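MgGH51 (Meripilus giganteus, PDB 6ZPV) probably hydrolyses terminal alpha-L-arabinofuranosyl residues from arabinose-containing polysaccharides, as a fungal arabinofuranosidase of glycoside hydrolase family 51. Local coordinates at residues 245-250 with 265-270; 32-35 with 40-43; 20-23 with 27-30. All blocks are in the same frame, centred on the assembly; numbering follows the deposited sequence.

How the contacts relate
All three contacts are made by buried residues. The centre of contact 3 lies about 3 Å from the centre of the chain, at its heart, whereas the centres of contacts 1 and 2 lie about 16 Å and 14 Å from it, and the 245-250 loop of contact 1 runs on to the surface at Asn245 and Ser250. Contacts 2 and 3 share helix 29-33, where Leu33 N probably bonds to Ser28 O. Contact 1 joins them through Thr266, whose OG1 is probably hydrogen-bonded to Asp30 OD1. The chemistry changes with place: an aromatic edge and a serine bond near the barrel strands, an arginine gripping a phenol with two nitrogens toward the neighbouring beta domain, and a methyl contact with a bridging water near the glycosylated loop.

Contact 1. Residues 245-250 with 265-270; sequences NATVGS and NTDGLG. With NAG (2-acetamido-2-deoxy-beta-D-glucopyranose), chain D.
The threonine of an N-glycosylation sequon, Thr247, packs on Asp267 and Gly270 of the loop leading into helix 271-281. At the head of the sequon, Asn245 ND2 is bonded covalently to C1 of the N-acetylglucosamine, and Ala246 CB lies 3.9 Å from the acetamido methyl C8 of the sugar. The methyl of Thr247 lies over the carboxylate of Asp267 rather than beside a single oxygen, with CG2 3.6 Å from CG. A chi1 of 85° sets Thr247 OG1 between the backbone N and the carbonyl carbon, beside Gly270, where it bonds Trp244 O and Leu271 N. Thr247 O meets Gly270 CA at 3.4 Å in a nearly straight CA-H...O contact, where any CB on residue 270 would clash. A water donates to Ala246 O at 2.8 Å and to Asp267 OD2 at 2.7 Å. Replacing Thr247 with alanine would probably leave Leu271 N without this hydroxyl partner, open a gap over the carboxylate and cost the sequon its glycan. With no direct hydrogen bond between the two loops, the glycosylated one reaches the buried carboxylate through a water and a methyl, while the sequon hydroxyl ties it to the start of helix 271-281.

Contact 2. Residues 32-35 with 40-43; sequences GLYA and NRAF
Two hydrogen bonds from one guanidinium converge on one hydroxyl: Arg41 approaches Tyr34 end-on. Its NH1 lies 2.9 Å from Tyr34 OH, and its NH2 lies 3.1 Å from the same oxygen. Neither bond is straight, the better reaching 148° at the hydrogen, because two nearly parallel N-H groups must both bend in to one oxygen; that oxygen nevertheless stays close to the guanidinium plane. The ring and guanidinium planes stand 80° apart, with NH2 at the ring edge, in its plane, and NH1 3.6 Å from Tyr34 CE2. Tyr34 OH has a further hydrogen bond to Asn207 OD1, so three polar atoms from two side chains surround the hydroxyl. The charge is met by a salt bridge from Arg41 NH1 to Glu36 OE1, which probably helps to offset the cost of burying the arginine. The contact spans the seam between the catalytic (beta/alpha)8 barrel, where Tyr34 follows the end of helix 29-33, and an antiparallel beta domain, whose strand 189-198 bonds to the backbone of Arg41 through Phe195. Nonpolar contacts come from the same strand: from a first torsion of 72°, Arg41 runs extended from CG to NE, touching Met194 and Phe198 on the way to the phenol.

Contact 3. Residues 20-23 with 27-30; sequences LMFE and HSGD
Phe22 presents the edge of its ring to Ser28 and Gly29, where the chain turns back after strand 20-21. Its CG is anti to the backbone N (chi1 -173°), which carries the far end of the ring to the start of helix 29-33. There CE2 lies 3.5 Å from Ser28 O and CZ lies 3.8 Å from Gly29 CA, both partners near the ring plane. The hydroxyl of Ser28 approaches differently: its OG stands over the rim of the ring, 3.6 Å from Phe22 CZ.

That hydroxyl is aimed at the next residue of the strand segment. Ser28 OG donates to Glu23 O at 2.7 Å, meeting a lone pair in the carbonyl plane with a C=O...donor angle of 129°. The same OG is hydrogen-bonded to the backbone N of Ile25, so a single side-chain atom ties together the turn between the segments. CB of Glu23 points away from 27-30, and OE1 is held by Asn232 N and Trp261 NE1.

CB of His27 likewise points away from 20-23. His27 ND1 donates to Asp30 O at 2.8 Å; this oxygen lies near the plane of the imidazole, while ND1 sits above the carbonyl plane, 39° out of it and not on a lone pair. The imidazole also stacks on Tyr263.

Strand 20-21 is the first of the eight parallel strands of a (beta/alpha)8 barrel, and this turn leaves its C-terminal end. In such barrels the active site lies at that end, and a bound glycerol about 4 Å from the Glu23 side chain, though probably from the crystallisation liquor, is consistent with a pocket there.

Contact 1. Residues 245-250 with 265-270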
ATOM      1  N   ASN A 245      -6.778  17.422   2.361  1.00 11.07           N
ATOM      2  CA  ASN A 245      -7.230  18.386   1.363  1.00 11.81           C
ATOM      3  C   ASN A 245      -6.120  18.734   0.375  1.00 11.90           C
ATOM      4  O   ASN A 245      -6.403  19.111  -0.752  1.00 14.40           O
ATOM      5  CB  ASN A 245      -7.810  19.654   2.035  1.00 12.12           C
ATOM      6  CG  ASN A 245      -6.900  20.179   3.140  1.00 12.12           C
ATOM      7  OD1 ASN A 245      -6.607  19.466   4.127  1.00 13.30           O
ATOM      8  ND2 ASN A 245      -6.443  21.436   2.965  1.00 13.91           N
ATOM      9  N   ALA A 246      -4.863  18.558   0.778  1.00 10.55           N
ATOM     10  CA  ALA A 246      -3.705  18.741  -0.080  1.00 10.09           C
ATOM     11  C   ALA A 246      -3.544  17.592  -1.068  1.00 10.31           C
ATOM     12  O   ALA A 246      -2.699  17.657  -1.947  1.00 11.40           O
ATOM     13  CB  ALA A 246      -2.472  18.939   0.758  1.00 11.30           C
ATOM     14  N   THR A 247      -4.363  16.554  -0.937  1.00 10.97           N
ATOM     15  CA  THR A 247      -4.330  15.350  -1.761  1.00 10.52           C
ATOM     16  C   THR A 247      -5.494  15.203  -2.734  1.00 10.78           C
ATOM     17  O   THR A 247      -5.586  14.178  -3.398  1.00 11.22           O
ATOM     18  CB  THR A 247      -4.151  14.061  -0.941  1.00 10.86           C
ATOM     19  OG1 THR A 247      -5.430  13.584  -0.468  1.00 11.22           O
ATOM     20  CG2 THR A 247      -3.183  14.220   0.208  1.00 11.02           C
ATOM     21  N   VAL A 248      -6.379  16.188  -2.758  1.00 11.52           N
ATOM     22  CA  VAL A 248      -7.635  16.152  -3.530  0.58 11.69           C
ATOM     23  C   VAL A 248      -7.624  17.308  -4.562  1.00 11.96           C
ATOM     24  O   VAL A 248      -7.049  18.365  -4.287  1.00 15.81           O
ATOM     25  CB  VAL A 248      -8.815  16.158  -2.524  0.58 12.98           C
ATOM     26  CG1 VAL A 248     -10.129  16.435  -3.204  0.58 13.29           C
ATOM     27  CG2 VAL A 248      -8.888  14.801  -1.845  0.58 14.27           C
ATOM     28  N   GLY A 249      -8.283  17.072  -5.666  1.00 12.04           N
ATOM     29  CA  GLY A 249      -8.412  18.097  -6.709  1.00 12.67           C
ATOM     30  C   GLY A 249      -7.344  17.991  -7.765  1.00 11.98           C
ATOM     31  O   GLY A 249      -6.650  16.971  -7.887  1.00 12.51           O
ATOM     32  N   SER A 250      -7.216  19.025  -8.564  1.00 12.16           N
ATOM     33  CA  SER A 250      -6.216  19.018  -9.632  1.00 11.88           C
ATOM     34  C   SER A 250      -4.835  18.750  -9.128  1.00 11.36           C
ATOM     35  O   SER A 250      -4.461  19.238  -8.062  1.00 12.01           O
ATOM     36  CB  SER A 250      -6.244  20.371 -10.321  1.00 13.72           C
ATOM     37  OG  SER A 250      -5.233  20.413 -11.323  1.00 13.77           O
ATOM     38  N   ASN A 265       6.664  12.761  -1.185  1.00  9.98           N
ATOM     39  CA  ASN A 265       5.412  12.249  -1.723  1.00 10.07           C
ATOM     40  C   ASN A 265       4.776  13.327  -2.588  1.00 10.11           C
ATOM     41  O   ASN A 265       4.611  14.456  -2.178  1.00 10.84           O
ATOM     42  CB  ASN A 265       4.453  11.884  -0.597  1.00 10.52           C
ATOM     43  CG  ASN A 265       4.778  10.707   0.266  1.00 10.29           C
ATOM     44  OD1 ASN A 265       3.842  10.156   0.892  1.00 11.22           O
ATOM     45  ND2 ASN A 265       6.036  10.292   0.384  1.00 11.44           N
ATOM     46  N   THR A 266       4.356  12.919  -3.800  1.00 10.24           N
ATOM     47  CA  THR A 266       3.646  13.841  -4.692  1.00 10.27           C
ATOM     48  C   THR A 266       2.229  14.149  -4.186  1.00  9.93           C
ATOM     49  O   THR A 266       1.672  15.185  -4.590  1.00 10.49           O
ATOM     50  CB  THR A 266       3.531  13.282  -6.096  1.00 10.70           C
ATOM     51  OG1 THR A 266       2.651  12.131  -6.133  1.00 10.68           O
ATOM     52  CG2 THR A 266       4.863  12.971  -6.749  1.00 10.59           C
ATOM     53  N   ASP A 267       1.653  13.227  -3.413  1.00 10.19           N
ATOM     54  CA  ASP A 267       0.220  13.226  -3.064  1.00 10.03           C
ATOM     55  C   ASP A 267      -0.651  13.047  -4.302  1.00  9.90           C
ATOM     56  O   ASP A 267      -1.876  13.289  -4.216  1.00 10.51           O
ATOM     57  CB  ASP A 267      -0.150  14.392  -2.157  1.00 10.52           C
ATOM     58  CG  ASP A 267       0.265  14.193  -0.696  1.00 10.62           C
ATOM     59  OD1 ASP A 267       0.416  13.003  -0.299  1.00 11.23           O
ATOM     60  OD2 ASP A 267       0.366  15.211   0.016  1.00 11.49           O
ATOM     61  N   GLY A 268      -0.080  12.561  -5.418  1.00 10.08           N
ATOM     62  CA  GLY A 268      -0.893  12.116  -6.532  1.00 10.21           C
ATOM     63  C   GLY A 268      -1.763  10.936  -6.177  1.00  9.56           C
ATOM     64  O   GLY A 268      -2.849  10.796  -6.741  1.00 10.41           O
ATOM     65  N   LEU A 269      -1.259  10.082  -5.300  1.00 10.69           N
ATOM     66  CA  LEU A 269      -2.060   9.030  -4.681  1.00 10.70           C
ATOM     67  C   LEU A 269      -2.757   9.695  -3.496  1.00 10.61           C
ATOM     68  O   LEU A 269      -2.170   9.787  -2.406  1.00 11.04           O
ATOM     69  CB  LEU A 269      -1.204   7.864  -4.252  1.00 11.26           C
ATOM     70  CG  LEU A 269      -1.938   6.730  -3.534  1.00 11.81           C
ATOM     71  CD1 LEU A 269      -3.031   6.166  -4.377  1.00 14.60           C
ATOM     72  CD2 LEU A 269      -0.942   5.651  -3.117  1.00 13.50           C
ATOM     73  N   GLY A 270      -3.935  10.240  -3.741  1.00 10.16           N
ATOM     74  CA  GLY A 270      -4.660  11.014  -2.755  1.00 10.12           C
ATOM     75  C   GLY A 270      -5.976  10.395  -2.351  1.00 10.32           C
ATOM     76  O   GLY A 270      -6.315   9.266  -2.750  1.00 10.46           O
TER
HETATM   77  C1  NAG D   1      -5.659  22.015   4.029  1.00 14.06           C
HETATM   78  C2  NAG D   1      -4.861  23.194   3.504  1.00 14.54           C
HETATM   79  C3  NAG D   1      -4.219  23.928   4.689  1.00 14.97           C
HETATM   80  C4  NAG D   1      -5.279  24.319   5.722  1.00 15.05           C
HETATM   81  C5  NAG D   1      -6.057  23.058   6.149  1.00 13.94           C
HETATM   82  C6  NAG D   1      -7.222  23.389   7.131  1.00 15.38           C
HETATM   83  C7  NAG D   1      -3.899  23.226   1.261  1.00 26.68           C
HETATM   84  C8  NAG D   1      -2.799  22.772   0.368  1.00 22.60           C
HETATM   85  N2  NAG D   1      -3.843  22.813   2.535  1.00 15.72           N
HETATM   86  O3  NAG D   1      -3.517  25.121   4.231  1.00 18.20           O
HETATM   87  O4  NAG D   1      -4.590  24.837   6.873  1.00 15.57           O
HETATM   88  O5  NAG D   1      -6.654  22.506   4.987  1.00 14.58           O
HETATM   89  O6  NAG D   1      -7.909  22.180   7.592  1.00 16.96           O
HETATM   90  O7  NAG D   1      -4.725  23.982   0.885  1.00 39.12           O
HETATM   91  O   HOH W   1       0.001  17.584  -1.249  1.00 11.89           O

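Contact 2. Residues 32-35 with 40-43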
ATOM      1  N   GLY A  32       5.127   2.967  -7.040  1.00 10.96           N
ATOM      2  CA  GLY A  32       4.547   1.654  -6.722  1.00 10.82           C
ATOM      3  C   GLY A  32       3.129   1.532  -7.192  1.00 10.82           C
ATOM      4  O   GLY A  32       2.834   1.441  -8.400  1.00 10.97           O
ATOM      5  N   LEU A  33       2.205   1.520  -6.233  1.00 10.39           N
ATOM      6  CA  LEU A  33       0.750   1.366  -6.577  1.00 10.54           C
ATOM      7  C   LEU A  33       0.266   2.523  -7.462  1.00 10.20           C
ATOM      8  O   LEU A  33      -0.605   2.306  -8.303  1.00 11.15           O
ATOM      9  CB  LEU A  33      -0.030   1.231  -5.276  1.00 10.93           C
ATOM     10  CG  LEU A  33      -1.537   1.054  -5.428  1.00 11.04           C
ATOM     11  CD1 LEU A  33      -1.871  -0.261  -6.113  1.00 12.50           C
ATOM     12  CD2 LEU A  33      -2.167   1.077  -4.041  1.00 12.81           C
ATOM     13  N   TYR A  34       0.749   3.736  -7.230  1.00 10.09           N
ATOM     14  CA  TYR A  34       0.354   4.881  -8.067  1.00 10.17           C
ATOM     15  C   TYR A  34       1.038   4.770  -9.423  1.00  9.73           C
ATOM     16  O   TYR A  34       2.245   4.602  -9.474  1.00 11.31           O
ATOM     17  CB  TYR A  34       0.694   6.173  -7.324  1.00 11.18           C
ATOM     18  CG  TYR A  34       0.289   7.457  -8.009  1.00 10.55           C
ATOM     19  CD1 TYR A  34      -0.982   7.636  -8.544  1.00 10.75           C
ATOM     20  CD2 TYR A  34       1.179   8.512  -8.066  1.00 11.02           C
ATOM     21  CE1 TYR A  34      -1.331   8.841  -9.129  1.00 10.31           C
ATOM     22  CE2 TYR A  34       0.807   9.722  -8.651  1.00 10.81           C
ATOM     23  CZ  TYR A  34      -0.439   9.891  -9.208  1.00 10.46           C
ATOM     24  OH  TYR A  34      -0.759  11.121  -9.768  1.00 10.84           O
ATOM     25  N   ALA A  35       0.281   4.874 -10.524  1.00 10.25           N
ATOM     26  CA  ALA A  35       0.848   4.446 -11.841  1.00 11.12           C
ATOM     27  C   ALA A  35       1.808   5.440 -12.487  1.00 11.32           C
ATOM     28  O   ALA A  35       2.423   5.077 -13.494  1.00 11.49           O
ATOM     29  CB  ALA A  35      -0.294   4.148 -12.792  1.00 11.53           C
ATOM     30  N   ASN A  40      10.066  12.517  -9.382  1.00 11.49           N
ATOM     31  CA  ASN A  40      10.320  13.951  -9.191  1.00 11.71           C
ATOM     32  C   ASN A  40       9.653  14.749 -10.337  1.00 11.39           C
ATOM     33  O   ASN A  40      10.274  15.652 -10.948  1.00 11.37           O
ATOM     34  CB  ASN A  40      11.829  14.231  -9.054  1.00 12.55           C
ATOM     35  CG  ASN A  40      12.182  15.664  -8.717  1.00 11.70           C
ATOM     36  OD1 ASN A  40      11.366  16.392  -8.100  1.00 12.10           O
ATOM     37  ND2 ASN A  40      13.424  16.061  -9.044  1.00 12.73           N
ATOM     38  N   ARG A  41       8.406  14.410 -10.624  1.00 10.77           N
ATOM     39  CA  ARG A  41       7.720  14.882 -11.832  1.00 11.05           C
ATOM     40  C   ARG A  41       7.450  16.378 -11.855  1.00 11.05           C
ATOM     41  O   ARG A  41       7.287  16.963 -12.925  1.00 11.53           O
ATOM     42  CB  ARG A  41       6.427  14.125 -12.042  1.00 11.14           C
ATOM     43  CG  ARG A  41       5.301  14.453 -11.064  1.00 11.33           C
ATOM     44  CD  ARG A  41       4.047  13.635 -11.328  1.00 10.66           C
ATOM     45  NE  ARG A  41       3.014  13.930 -10.388  1.00 10.93           N
ATOM     46  CZ  ARG A  41       1.882  13.260 -10.258  1.00 10.95           C
ATOM     47  NH1 ARG A  41       1.576  12.275 -11.095  1.00 11.20           N
ATOM     48  NH2 ARG A  41       1.006  13.567  -9.304  1.00 11.14           N
ATOM     49  N   ALA A  42       7.337  16.978 -10.670  1.00 10.97           N
ATOM     50  CA  ALA A  42       6.936  18.394 -10.567  1.00 11.31           C
ATOM     51  C   ALA A  42       7.817  19.137  -9.580  1.00 11.34           C
ATOM     52  O   ALA A  42       7.463  20.240  -9.141  1.00 11.16           O
ATOM     53  CB  ALA A  42       5.475  18.493 -10.193  1.00 11.01           C
ATOM     54  N   PHE A  43       9.002  18.607  -9.276  1.00 11.08           N
ATOM     55  CA  PHE A  43      10.007  19.309  -8.465  1.00 11.02           C
ATOM     56  C   PHE A  43       9.392  19.686  -7.111  1.00 11.62           C
ATOM     57  O   PHE A  43       9.745  20.719  -6.520  1.00 11.68           O
ATOM     58  CB  PHE A  43      10.572  20.519  -9.217  1.00 12.30           C
ATOM     59  CG  PHE A  43      11.009  20.109 -10.615  1.00 12.56           C
ATOM     60  CD1 PHE A  43      12.144  19.374 -10.836  1.00 13.50           C
ATOM     61  CD2 PHE A  43      10.174  20.337 -11.693  1.00 12.29           C
ATOM     62  CE1 PHE A  43      12.433  18.862 -12.096  1.00 14.54           C
ATOM     63  CE2 PHE A  43      10.456  19.825 -12.934  1.00 14.52           C
ATOM     64  CZ  PHE A  43      11.562  19.093 -13.136  1.00 15.24           C
TER

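Contact 3. Residues 20-23 with 27-30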
ATOM      1  N   LEU A  20      -5.485  -5.373   4.260  1.00 10.07           N
ATOM      2  CA  LEU A  20      -4.197  -4.796   3.890  1.00 10.51           C
ATOM      3  C   LEU A  20      -3.879  -3.560   4.713  1.00 10.55           C
ATOM      4  O   LEU A  20      -4.785  -2.795   5.112  1.00 10.83           O
ATOM      5  CB  LEU A  20      -4.221  -4.384   2.414  1.00 11.28           C
ATOM      6  CG  LEU A  20      -4.654  -5.448   1.421  1.00 12.36           C
ATOM      7  CD1 LEU A  20      -4.523  -4.905   0.012  1.00 14.32           C
ATOM      8  CD2 LEU A  20      -3.894  -6.746   1.570  1.00 14.08           C
ATOM      9  N   MET A  21      -2.584  -3.350   4.947  1.00  9.92           N
ATOM     10  CA  MET A  21      -2.060  -2.144   5.598  1.00 10.10           C
ATOM     11  C   MET A  21      -1.182  -1.363   4.649  1.00  9.49           C
ATOM     12  O   MET A  21      -0.201  -1.903   4.126  1.00 10.47           O
ATOM     13  CB  MET A  21      -1.286  -2.473   6.875  1.00 10.95           C
ATOM     14  CG  MET A  21      -0.776  -1.276   7.642  1.00 11.92           C
ATOM     15  SD  MET A  21       0.793  -0.616   7.022  0.87 10.21           S
ATOM     16  CE  MET A  21       0.970   0.901   7.910  1.00 17.90           C
ATOM     17  N   PHE A  22      -1.534  -0.086   4.396  1.00 10.18           N
ATOM     18  CA  PHE A  22      -0.800   0.728   3.433  1.00 10.42           C
ATOM     19  C   PHE A  22      -0.335   2.046   4.062  1.00 10.57           C
ATOM     20  O   PHE A  22      -1.107   2.797   4.658  1.00 11.46           O
ATOM     21  CB  PHE A  22      -1.686   1.018   2.212  1.00 10.83           C
ATOM     22  CG  PHE A  22      -0.895   1.715   1.103  1.00 10.88           C
ATOM     23  CD1 PHE A  22      -0.787   3.093   1.046  1.00 10.68           C
ATOM     24  CD2 PHE A  22      -0.240   0.988   0.142  1.00 12.12           C
ATOM     25  CE1 PHE A  22      -0.018   3.701   0.062  1.00 11.26           C
ATOM     26  CE2 PHE A  22       0.539   1.592  -0.846  1.00 12.38           C
ATOM     27  CZ  PHE A  22       0.628   2.959  -0.887  1.00 12.21           C
ATOM     28  N   GLU A  23       0.920   2.363   3.771  1.00 10.04           N
ATOM     29  CA  GLU A  23       1.432   3.725   3.785  1.00 10.20           C
ATOM     30  C   GLU A  23       2.414   3.787   2.616  1.00 10.01           C
ATOM     31  O   GLU A  23       2.875   2.735   2.165  1.00 10.57           O
ATOM     32  CB  GLU A  23       2.143   4.035   5.106  1.00 10.42           C
ATOM     33  CG  GLU A  23       3.497   3.330   5.242  1.00 11.40           C
ATOM     34  CD  GLU A  23       4.132   3.552   6.618  1.00 11.17           C
ATOM     35  OE1 GLU A  23       4.386   4.730   6.992  1.00 11.29           O
ATOM     36  OE2 GLU A  23       4.355   2.528   7.295  1.00 13.92           O
ATOM     37  N   HIS A  27       8.687   3.230  -1.570  1.00 10.86           N
ATOM     38  CA  HIS A  27       8.077   3.646  -2.843  1.00 10.90           C
ATOM     39  C   HIS A  27       6.900   2.717  -3.216  1.00 10.65           C
ATOM     40  O   HIS A  27       6.672   2.402  -4.366  1.00 11.61           O
ATOM     41  CB  HIS A  27       9.126   3.739  -3.946  1.00 10.92           C
ATOM     42  CG  HIS A  27       9.900   5.007  -3.867  1.00 11.78           C
ATOM     43  ND1 HIS A  27       9.397   6.211  -4.284  1.00 13.39           N
ATOM     44  CD2 HIS A  27      11.086   5.279  -3.291  1.00 13.17           C
ATOM     45  CE1 HIS A  27      10.265   7.159  -4.024  1.00 14.88           C
ATOM     46  NE2 HIS A  27      11.313   6.594  -3.433  1.00 15.46           N
ATOM     47  N   SER A  28       6.086   2.443  -2.215  1.00 10.75           N
ATOM     48  CA  SER A  28       4.806   1.710  -2.380  1.00 11.17           C
ATOM     49  C   SER A  28       3.713   2.562  -3.001  1.00 10.29           C
ATOM     50  O   SER A  28       2.761   1.976  -3.571  1.00 10.52           O
ATOM     51  CB  SER A  28       4.312   1.189  -1.074  1.00 10.86           C
ATOM     52  OG  SER A  28       4.066   2.281  -0.206  1.00 10.89           O
ATOM     53  N   GLY A  29       3.787   3.877  -2.870  1.00 10.12           N
ATOM     54  CA  GLY A  29       2.786   4.788  -3.466  1.00 10.32           C
ATOM     55  C   GLY A  29       3.392   5.386  -4.715  1.00 10.49           C
ATOM     56  O   GLY A  29       3.264   4.836  -5.814  1.00 10.45           O
ATOM     57  N   ASP A  30       4.112   6.494  -4.540  1.00 10.33           N
ATOM     58  CA  ASP A  30       4.948   7.018  -5.613  1.00 10.50           C
ATOM     59  C   ASP A  30       6.013   6.004  -6.013  1.00 11.21           C
ATOM     60  O   ASP A  30       6.841   5.648  -5.129  1.00 12.61           O
ATOM     61  CB  ASP A  30       5.584   8.321  -5.179  1.00 10.86           C
ATOM     62  CG  ASP A  30       4.624   9.470  -5.081  1.00 11.52           C
ATOM     63  OD1 ASP A  30       3.800   9.705  -5.940  1.00 12.33           O
ATOM     64  OD2 ASP A  30       4.635  10.131  -4.068  1.00 18.72           O
TER